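Local coordinates for putative redox protein (Lactobacillus casei, PDB 2QL8) that is a putative redox protein of the OsmC/Ohr family, whose members typically reduce organic hydroperoxides, though its own substrate is not established, at residues E49-L52 and G53-L56. Residues are numbered along the deposited sequence; the frame is centred on the assembly and turned at random.
Sequences EQLL and GLSL. With EDO (1,2-ethanediol), chain I.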
loop_
_atom_site.group_PDB
_atom_site.type_symbol
_atom_site.label_atom_id
_atom_site.label_comp_id
_atom_site.label_asym_id
_atom_site.label_seq_id
_atom_site.Cartn_x
_atom_site.Cartn_y
_atom_site.Cartn_z
ATOM N N GLU A 49 3.496 -6.849 -1.633
ATOM C CA GLU A 49 4.746 -6.299 -1.140
ATOM C C GLU A 49 5.235 -5.205 -2.088
ATOM O O GLU A 49 5.537 -4.065 -1.690
ATOM C CB GLU A 49 5.790 -7.411 -1.040
ATOM C CG GLU A 49 5.520 -8.462 0.070
ATOM C CD GLU A 49 4.682 -9.687 -0.408
ATOM O OE1 GLU A 49 3.981 -9.599 -1.461
ATOM O OE2 GLU A 49 4.760 -10.736 0.285
ATOM N N GLN A 50 5.271 -5.537 -3.376
ATOM C CA GLN A 50 5.672 -4.586 -4.407
ATOM C C GLN A 50 4.713 -3.377 -4.455
ATOM O O GLN A 50 5.138 -2.213 -4.566
ATOM C CB GLN A 50 5.742 -5.241 -5.777
ATOM C CG GLN A 50 6.927 -6.215 -5.940
ATOM C CD GLN A 50 7.026 -6.810 -7.332
ATOM O OE1 GLN A 50 6.206 -6.523 -8.211
ATOM N NE2 GLN A 50 8.062 -7.652 -7.541
ATOM N N LEU A 51 3.416 -3.668 -4.453
ATOM C CA LEU A 51 2.397 -2.633 -4.575
ATOM C C LEU A 51 2.477 -1.665 -3.394
ATOM O O LEU A 51 2.368 -0.436 -3.579
ATOM C CB LEU A 51 1.012 -3.253 -4.751
ATOM C CG LEU A 51 0.771 -3.901 -6.118
ATOM C CD1 LEU A 51 -0.406 -4.926 -6.011
ATOM C CD2 LEU A 51 0.549 -2.834 -7.192
ATOM N N LEU A 52 2.679 -2.184 -2.196
ATOM C CA LEU A 52 2.915 -1.358 -1.011
ATOM C C LEU A 52 4.152 -0.486 -1.121
ATOM O O LEU A 52 4.135 0.703 -0.827
ATOM C CB LEU A 52 2.950 -2.189 0.250
ATOM C CG LEU A 52 3.195 -1.489 1.593
ATOM C CD1 LEU A 52 2.091 -0.415 1.819
ATOM C CD2 LEU A 52 3.282 -2.436 2.794
ATOM N N GLY A 53 5.246 -1.070 -1.587
ATOM C CA GLY A 53 6.448 -0.293 -1.819
ATOM C C GLY A 53 6.260 0.824 -2.849
ATOM O O GLY A 53 6.757 1.947 -2.679
ATOM N N LEU A 54 5.564 0.523 -3.935
ATOM C CA LEU A 54 5.232 1.526 -4.944
ATOM C C LEU A 54 4.367 2.643 -4.352
ATOM O O LEU A 54 4.580 3.826 -4.635
ATOM C CB LEU A 54 4.541 0.897 -6.175
ATOM C CG LEU A 54 5.386 -0.057 -7.056
ATOM C CD1 LEU A 54 4.507 -0.903 -8.004
ATOM C CD2 LEU A 54 6.470 0.749 -7.837
ATOM N N SER A 55 3.399 2.261 -3.533
ATOM C CA SER A 55 2.553 3.252 -2.861
ATOM C C SER A 55 3.368 4.187 -1.947
ATOM O O SER A 55 3.278 5.441 -2.048
ATOM C CB SER A 55 1.450 2.567 -2.041
ATOM O OG SER A 55 0.665 3.520 -1.330
ATOM N N LEU A 56 4.126 3.605 -1.028
ATOM C CA LEU A 56 4.888 4.392 -0.043
ATOM C C LEU A 56 5.983 5.233 -0.695
ATOM O O LEU A 56 6.159 6.395 -0.359
ATOM C CB LEU A 56 5.456 3.495 1.043
ATOM C CG LEU A 56 6.273 4.186 2.147
ATOM C CD1 LEU A 56 5.451 5.260 2.893
ATOM C CD2 LEU A 56 6.862 3.159 3.096
HETATM C C1 EDO I . 1.912 -12.861 0.888
HETATM O O1 EDO I . 2.674 -12.195 -0.127
HETATM C C2 EDO I . 0.701 -12.063 1.350
HETATM O O2 EDO I . -0.243 -11.876 0.287
#
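Gly53 N reaches back to Glu49 O at 3.0 Å, and the next three amides do the same with Gln50, Leu51 and Leu52, giving two unbroken turns of alpha helix. The straightest of the four is the last, Leu56 N to Leu52 O, with an N-H...O angle of 174°. The Leu54 side chain lies back over the preceding turn. Its CG, anti to its own carbonyl carbon (chi1 -67°), is swung toward the N-terminal end of the helix and comes within 3.3 Å of Gln50 O, the same oxygen that accepts the Leu54 amide. Beyond that, the packing slackens: Leu51 CD2 and Leu54 CD1 merely brush at 4.5 Å. Glu49 makes no side-chain contact with 53-56, its CB pointing away from them, but is buried beside Pro39, Val83, Phe85 and Phe94. The chain bends at chi2 (91°) and brings OE2 to a 1,2-ethanediol, probably from the crystallisation liquor, whose O1 donates to Glu49 OE2 at 2.6 Å. An alanine in place of Glu49 would probably leave the diol hydroxyl without this acceptor and open a gap beside Val83, Phe85 and Phe94. The more open side is at Gln50, partly exposed, its amide end held by Thr46 OG1, which bonds to OE1, and more weakly by Tyr12 OH of the second subunit at NE2. Ser55 OG is hydrogen-bonded to Pro48 O of the second subunit, and Leu54 packs on Tyr27 of that chain, so this side of helix 48-70 belongs to the dimer interface. On its sheet-facing side, Leu52 and Leu56 both rest on Val96 of strand 91-102; Leu56 also meets Val81 of strand 77-88, and Val123 and Leu127 of helix 122-127, placing these turns between the sheet and the partner subunit.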